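Local coordinates for protein phosphoribosylaminoimidazole-succinocarboxamide synthase (Ehrlichia chaffeensis str. Arkansas, PDB 3KRE) that catalyses the ATP-dependent joining of L-aspartate to a carboxylated aminoimidazole ribotide, forming SAICAR in de novo purine biosynthesis, at residues I64-L78 with I247-P261. Numbering follows the deposited sequence. Where two conformers were deposited one is given.
Sequences IHEKGILNNYISSFL and IEGYREVAHKLNAIP. With EDO (1,2-ethanediol), chain H; EDO (1,2-ethanediol), chain J.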
loop_
_atom_site.group_PDB
_atom_site.type_symbol
_atom_site.label_atom_id
_atom_site.label_comp_id
_atom_site.label_asym_id
_atom_site.label_seq_id
_atom_site.Cartn_x
_atom_site.Cartn_y
_atom_site.Cartn_z
ATOM N N ILE A 64 14.779 -6.571 -8.440
ATOM C CA ILE A 64 14.133 -7.887 -8.314
ATOM C C ILE A 64 13.302 -8.093 -9.583
ATOM O O ILE A 64 12.152 -7.627 -9.691
ATOM C CB ILE A 64 13.198 -7.978 -7.083
ATOM C CG1 ILE A 64 13.879 -7.504 -5.797
ATOM C CG2 ILE A 64 12.592 -9.417 -6.882
ATOM C CD1 ILE A 64 15.059 -8.257 -5.423
ATOM N N HIS A 65 13.855 -8.824 -10.543
ATOM C CA HIS A 65 13.193 -8.981 -11.814
ATOM C C HIS A 65 11.782 -9.528 -11.603
ATOM O O HIS A 65 11.577 -10.473 -10.827
ATOM C CB HIS A 65 13.953 -9.890 -12.764
ATOM C CG HIS A 65 13.217 -10.152 -14.027
ATOM N ND1 HIS A 65 12.886 -9.139 -14.897
ATOM C CD2 HIS A 65 12.648 -11.274 -14.513
ATOM C CE1 HIS A 65 12.199 -9.642 -15.907
ATOM N NE2 HIS A 65 12.056 -10.939 -15.710
ATOM N N GLU A 66 10.836 -8.889 -12.289
ATOM C CA GLU A 66 9.400 -9.233 -12.264
ATOM C C GLU A 66 8.586 -8.712 -11.072
ATOM O O GLU A 66 7.343 -8.834 -11.091
ATOM C CB GLU A 66 9.219 -10.748 -12.387
ATOM C CG GLU A 66 7.926 -11.162 -12.935
ATOM C CD GLU A 66 7.747 -12.672 -13.027
ATOM O OE1 GLU A 66 8.693 -13.443 -12.725
ATOM O OE2 GLU A 66 6.623 -13.070 -13.410
ATOM N N LYS A 67 9.234 -8.121 -10.068
ATOM C CA LYS A 67 8.518 -7.674 -8.868
ATOM C C LYS A 67 7.455 -6.655 -9.246
ATOM O O LYS A 67 6.335 -6.689 -8.736
ATOM C CB LYS A 67 9.498 -7.105 -7.855
ATOM C CG LYS A 67 8.952 -6.239 -6.769
ATOM C CD LYS A 67 10.067 -5.374 -6.231
ATOM C CE LYS A 67 9.540 -4.288 -5.421
ATOM N NZ LYS A 67 9.043 -3.125 -6.177
ATOM N N GLY A 68 7.769 -5.764 -10.178
ATOM C CA GLY A 68 6.774 -4.772 -10.596
ATOM C C GLY A 68 5.578 -5.320 -11.317
ATOM O O GLY A 68 4.465 -4.796 -11.198
ATOM N N ILE A 69 5.813 -6.345 -12.127
ATOM C CA ILE A 69 4.742 -7.000 -12.825
ATOM C C ILE A 69 3.789 -7.616 -11.817
ATOM O O ILE A 69 2.571 -7.439 -11.891
ATOM C CB ILE A 69 5.294 -8.059 -13.808
ATOM C CG1 ILE A 69 6.056 -7.346 -14.947
ATOM C CG2 ILE A 69 4.148 -8.952 -14.346
ATOM C CD1 ILE A 69 6.811 -8.280 -15.895
ATOM N N LEU A 70 4.334 -8.352 -10.858
ATOM C CA LEU A 70 3.483 -8.973 -9.866
ATOM C C LEU A 70 2.749 -7.943 -8.998
ATOM O O LEU A 70 1.555 -8.099 -8.720
ATOM C CB LEU A 70 4.275 -9.965 -9.007
ATOM C CG LEU A 70 4.885 -11.138 -9.744
ATOM C CD1 LEU A 70 5.734 -11.928 -8.720
ATOM C CD2 LEU A 70 3.774 -12.009 -10.374
ATOM N N ASN A 71 3.429 -6.852 -8.637
ATOM C CA ASN A 71 2.806 -5.791 -7.844
ATOM C C ASN A 71 1.681 -5.094 -8.620
ATOM O O ASN A 71 0.595 -4.830 -8.074
ATOM C CB ASN A 71 3.853 -4.761 -7.346
ATOM C CG ASN A 71 4.667 -5.258 -6.169
ATOM O OD1 ASN A 71 5.608 -4.586 -5.708
ATOM N ND2 ASN A 71 4.338 -6.414 -5.692
ATOM N N ASN A 72 1.903 -4.875 -9.914
ATOM C CA ASN A 72 0.880 -4.334 -10.788
ATOM C C ASN A 72 -0.382 -5.209 -10.797
ATOM O O ASN A 72 -1.507 -4.731 -10.577
ATOM C CB ASN A 72 1.448 -4.179 -12.200
ATOM C CG ASN A 72 0.458 -3.605 -13.161
ATOM O OD1 ASN A 72 -0.224 -2.599 -12.850
ATOM N ND2 ASN A 72 0.354 -4.218 -14.338
ATOM N N TYR A 73 -0.189 -6.497 -11.045
ATOM C CA TYR A 73 -1.308 -7.448 -11.044
ATOM C C TYR A 73 -1.994 -7.569 -9.682
ATOM O O TYR A 73 -3.218 -7.538 -9.604
ATOM C CB TYR A 73 -0.877 -8.816 -11.517
ATOM C CG TYR A 73 -0.496 -8.880 -12.984
ATOM C CD1 TYR A 73 -1.232 -8.166 -13.937
ATOM C CD2 TYR A 73 0.506 -9.721 -13.422
ATOM C CE1 TYR A 73 -0.939 -8.248 -15.265
ATOM C CE2 TYR A 73 0.820 -9.818 -14.768
ATOM C CZ TYR A 73 0.087 -9.058 -15.687
ATOM O OH TYR A 73 0.319 -9.123 -17.055
ATOM N N ILE A 74 -1.218 -7.684 -8.616
ATOM C CA ILE A 74 -1.791 -7.789 -7.279
ATOM C C ILE A 74 -2.547 -6.511 -6.907
ATOM O O ILE A 74 -3.679 -6.576 -6.413
ATOM C CB ILE A 74 -0.707 -8.101 -6.195
ATOM C CG1 ILE A 74 -0.184 -9.492 -6.419
ATOM C CG2 ILE A 74 -1.291 -7.968 -4.780
ATOM C CD1 ILE A 74 1.188 -9.820 -5.687
ATOM N N SER A 75 -1.950 -5.365 -7.153
ATOM C CA SER A 75 -2.609 -4.092 -6.790
ATOM C C SER A 75 -3.898 -3.826 -7.574
ATOM O O SER A 75 -4.940 -3.463 -6.989
ATOM C CB SER A 75 -1.621 -2.929 -6.937
ATOM O OG SER A 75 -2.143 -1.771 -6.328
ATOM N N SER A 76 -3.842 -3.997 -8.898
ATOM C CA SER A 76 -5.038 -3.862 -9.713
ATOM C C SER A 76 -6.133 -4.823 -9.217
ATOM O O SER A 76 -7.283 -4.415 -9.096
ATOM C CB SER A 76 -4.711 -4.075 -11.195
ATOM O OG SER A 76 -4.121 -5.339 -11.430
ATOM N N PHE A 77 -5.756 -6.076 -8.910
ATOM C CA PHE A 77 -6.686 -7.058 -8.402
ATOM C C PHE A 77 -7.342 -6.605 -7.111
ATOM O O PHE A 77 -8.565 -6.675 -6.970
ATOM C CB PHE A 77 -5.980 -8.423 -8.207
ATOM C CG PHE A 77 -6.872 -9.499 -7.701
ATOM C CD1 PHE A 77 -7.649 -10.256 -8.582
ATOM C CD2 PHE A 77 -6.956 -9.753 -6.346
ATOM C CE1 PHE A 77 -8.463 -11.254 -8.112
ATOM C CE2 PHE A 77 -7.777 -10.717 -5.872
ATOM C CZ PHE A 77 -8.533 -11.478 -6.746
ATOM N N LEU A 78 -6.521 -6.219 -6.136
ATOM C CA LEU A 78 -7.018 -5.776 -4.826
ATOM C C LEU A 78 -7.789 -4.440 -4.886
ATOM O O LEU A 78 -8.818 -4.276 -4.194
ATOM C CB LEU A 78 -5.861 -5.694 -3.818
ATOM C CG LEU A 78 -5.229 -7.070 -3.455
ATOM C CD1 LEU A 78 -4.020 -6.880 -2.536
ATOM C CD2 LEU A 78 -6.226 -8.173 -2.861
ATOM N N ILE A 247 11.085 -13.025 -5.005
ATOM C CA ILE A 247 10.106 -13.047 -6.073
ATOM C C ILE A 247 9.130 -14.191 -5.853
ATOM O O ILE A 247 7.949 -14.046 -6.131
ATOM C CB ILE A 247 10.751 -13.082 -7.474
ATOM C CG1 ILE A 247 9.741 -12.667 -8.565
ATOM C CG2 ILE A 247 11.352 -14.474 -7.721
ATOM C CD1 ILE A 247 9.243 -11.223 -8.469
ATOM N N GLU A 248 9.624 -15.311 -5.326
ATOM C CA GLU A 248 8.769 -16.459 -5.027
ATOM C C GLU A 248 7.666 -16.090 -4.032
ATOM O O GLU A 248 6.531 -16.561 -4.148
ATOM C CB GLU A 248 9.608 -17.629 -4.496
ATOM C CG GLU A 248 10.444 -18.318 -5.573
ATOM C CD GLU A 248 11.750 -17.603 -5.966
ATOM O OE1 GLU A 248 12.125 -16.608 -5.309
ATOM O OE2 GLU A 248 12.424 -18.046 -6.949
ATOM N N GLY A 249 7.978 -15.261 -3.052
ATOM C CA GLY A 249 6.934 -14.839 -2.094
ATOM C C GLY A 249 5.883 -14.003 -2.788
ATOM O O GLY A 249 4.709 -14.244 -2.655
ATOM N N TYR A 250 6.313 -13.042 -3.599
ATOM C CA TYR A 250 5.361 -12.184 -4.317
ATOM C C TYR A 250 4.540 -13.028 -5.292
ATOM O O TYR A 250 3.342 -12.801 -5.441
ATOM C CB TYR A 250 6.072 -11.091 -5.103
ATOM C CG TYR A 250 6.681 -9.964 -4.284
ATOM C CD1 TYR A 250 6.475 -8.647 -4.649
ATOM C CD2 TYR A 250 7.424 -10.204 -3.134
ATOM C CE1 TYR A 250 7.024 -7.583 -3.912
ATOM C CE2 TYR A 250 7.978 -9.140 -2.386
ATOM C CZ TYR A 250 7.796 -7.845 -2.810
ATOM O OH TYR A 250 8.330 -6.812 -2.074
ATOM N N ARG A 251 5.176 -14.002 -5.934
ATOM C CA ARG A 251 4.462 -14.887 -6.856
ATOM C C ARG A 251 3.472 -15.788 -6.137
ATOM O O ARG A 251 2.366 -16.038 -6.631
ATOM C CB ARG A 251 5.410 -15.749 -7.688
ATOM C CG ARG A 251 4.766 -16.241 -8.979
ATOM C CD ARG A 251 5.713 -17.107 -9.784
ATOM N NE ARG A 251 6.792 -16.298 -10.363
ATOM C CZ ARG A 251 8.087 -16.401 -10.081
ATOM N NH1 ARG A 251 8.544 -17.303 -9.214
ATOM N NH2 ARG A 251 8.942 -15.603 -10.698
ATOM N N GLU A 252 3.837 -16.268 -4.956
ATOM C CA GLU A 252 2.863 -17.012 -4.154
ATOM C C GLU A 252 1.605 -16.186 -3.849
ATOM O O GLU A 252 0.467 -16.696 -3.939
ATOM C CB GLU A 252 3.532 -17.515 -2.863
ATOM C CG GLU A 252 2.624 -18.270 -1.878
ATOM C CD GLU A 252 3.373 -19.045 -0.773
ATOM O OE1 GLU A 252 4.586 -19.354 -0.939
ATOM O OE2 GLU A 252 2.729 -19.394 0.242
ATOM N N VAL A 253 1.789 -14.915 -3.484
ATOM C CA VAL A 253 0.645 -14.055 -3.200
ATOM C C VAL A 253 -0.195 -13.943 -4.495
ATOM O O VAL A 253 -1.434 -14.119 -4.475
ATOM C CB VAL A 253 1.066 -12.653 -2.721
ATOM C CG1 VAL A 253 -0.181 -11.702 -2.586
ATOM C CG2 VAL A 253 1.852 -12.756 -1.408
ATOM N N ALA A 254 0.470 -13.677 -5.615
ATOM C CA ALA A 254 -0.260 -13.565 -6.884
ATOM C C ALA A 254 -1.016 -14.833 -7.257
ATOM O O ALA A 254 -2.171 -14.784 -7.719
ATOM C CB ALA A 254 0.655 -13.158 -8.011
ATOM N N HIS A 255 -0.371 -15.968 -7.072
ATOM C CA HIS A 255 -1.012 -17.223 -7.394
ATOM C C HIS A 255 -2.205 -17.508 -6.546
ATOM O O HIS A 255 -3.240 -17.921 -7.058
ATOM C CB HIS A 255 -0.033 -18.371 -7.281
ATOM C CG HIS A 255 0.984 -18.393 -8.364
ATOM N ND1 HIS A 255 2.124 -19.160 -8.299
ATOM C CD2 HIS A 255 1.025 -17.749 -9.556
ATOM C CE1 HIS A 255 2.833 -18.977 -9.400
ATOM N NE2 HIS A 255 2.179 -18.136 -10.185
ATOM N N LYS A 256 -2.052 -17.347 -5.232
ATOM C CA LYS A 256 -3.156 -17.598 -4.287
ATOM C C LYS A 256 -4.327 -16.653 -4.495
ATOM O O LYS A 256 -5.484 -17.057 -4.341
ATOM C CB LYS A 256 -2.644 -17.485 -2.861
ATOM C CG LYS A 256 -1.789 -18.679 -2.503
ATOM C CD LYS A 256 -1.397 -18.647 -1.050
ATOM C CE LYS A 256 -1.380 -20.060 -0.490
ATOM N NZ LYS A 256 -1.889 -20.024 0.857
ATOM N N LEU A 257 -4.048 -15.408 -4.890
ATOM C CA LEU A 257 -5.091 -14.472 -5.235
ATOM C C LEU A 257 -5.746 -14.712 -6.615
ATOM O O LEU A 257 -6.850 -14.181 -6.877
ATOM C CB LEU A 257 -4.554 -13.039 -5.178
ATOM C CG LEU A 257 -4.258 -12.496 -3.783
ATOM C CD1 LEU A 257 -3.704 -11.082 -3.898
ATOM C CD2 LEU A 257 -5.507 -12.446 -2.924
ATOM N N ASN A 258 -5.083 -15.491 -7.474
ATOM C CA ASN A 258 -5.473 -15.618 -8.889
ATOM C C ASN A 258 -5.456 -14.255 -9.571
ATOM O O ASN A 258 -6.362 -13.921 -10.344
ATOM C CB ASN A 258 -6.853 -16.276 -9.029
ATOM C CG ASN A 258 -7.098 -16.842 -10.408
ATOM O OD1 ASN A 258 -6.161 -17.087 -11.183
ATOM N ND2 ASN A 258 -8.386 -17.074 -10.732
ATOM N N ALA A 259 -4.402 -13.486 -9.295
ATOM C CA ALA A 259 -4.311 -12.102 -9.760
ATOM C C ALA A 259 -3.729 -11.935 -11.146
ATOM O O ALA A 259 -3.793 -10.841 -11.696
ATOM C CB ALA A 259 -3.506 -11.251 -8.763
ATOM N N ILE A 260 -3.101 -12.970 -11.694
ATOM C CA ILE A 260 -2.403 -12.841 -12.970
ATOM C C ILE A 260 -3.407 -13.184 -14.071
ATOM O O ILE A 260 -3.962 -14.279 -14.072
ATOM C CB ILE A 260 -1.176 -13.775 -13.042
ATOM C CG1 ILE A 260 -0.139 -13.363 -11.997
ATOM C CG2 ILE A 260 -0.488 -13.726 -14.414
ATOM C CD1 ILE A 260 1.047 -14.349 -11.899
ATOM N N PRO A 261 -3.660 -12.250 -14.993
ATOM C CA PRO A 261 -4.563 -12.552 -16.114
ATOM C C PRO A 261 -3.999 -13.553 -17.125
ATOM O O PRO A 261 -2.778 -13.745 -17.215
ATOM C CB PRO A 261 -4.779 -11.187 -16.784
ATOM C CG PRO A 261 -3.738 -10.302 -16.285
ATOM C CD PRO A 261 -3.084 -10.895 -15.076
HETATM C C1 EDO H . 7.420 -17.830 -0.196
HETATM O O1 EDO H . 7.111 -19.132 0.326
HETATM C C2 EDO H . 8.892 -17.635 -0.550
HETATM O O2 EDO H . 9.375 -18.793 -1.254
HETATM C C1 EDO J . 15.338 -16.450 -5.965
HETATM O O1 EDO J . 14.414 -15.386 -5.828
HETATM C C2 EDO J . 16.474 -16.444 -4.941
HETATM O O2 EDO J . 16.388 -15.496 -3.903
HETATM O O HOH W 1 5.776 -14.864 -12.029
HETATM O O HOH W 2 -4.790 -8.303 -11.890
#
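Leu70 of helix 67-78 is a knob in the hole formed by Ile247, Tyr250, Arg251 and Ala254 of helix 247-257; the two helices, a parallel-running pair in the SAICAR synthetase fold, approach to 9.7 Å between the axes of these short segments, at 29°. Leu70 CD1 meets Ile247 CD1 at 3.6 Å, while Leu70 CD2 reaches Ala254 CB and Ile260 CD1. One helical turn on, Ile74 places CD1 against Val253 CG1 and CG2 against Leu257 CD1. With CG1 of Ile247 anti to the backbone N (chi1 -162°), its CD1 extends to the turn before helix 67-78, 3.4 Å from His65 O. Beside it, Glu66, the N-cap residue, forms a salt bridge with Arg251: Arg251 NH2 donates to Glu66 OE1 over 3.0 Å at 158°, within the guanidinium plane but from above the carboxylate plane.

A Schellman motif at Asn258, with positive phi, ends helix 247-257 and turns the chain back across helix 67-78. Ala259 CB then packs on Phe77 CB at 3.8 Å, and Pro261 CD sits over one face of the Tyr73 ring, 3.5 Å from that ring's centroid, in a CH-pi contact.

Farther out, Leu186 and Phe187 of helix 166-189 touch both Leu78 and Leu257. Lys67 NZ hydrogen-bonds to Glu52 O and forms a salt bridge with Asp221, whose carboxylate also shares a hydrogen bond with Tyr250 OH. Back between the segments, one water donates to Tyr73 O at 2.9 Å and Ala259 O at 2.7 Å.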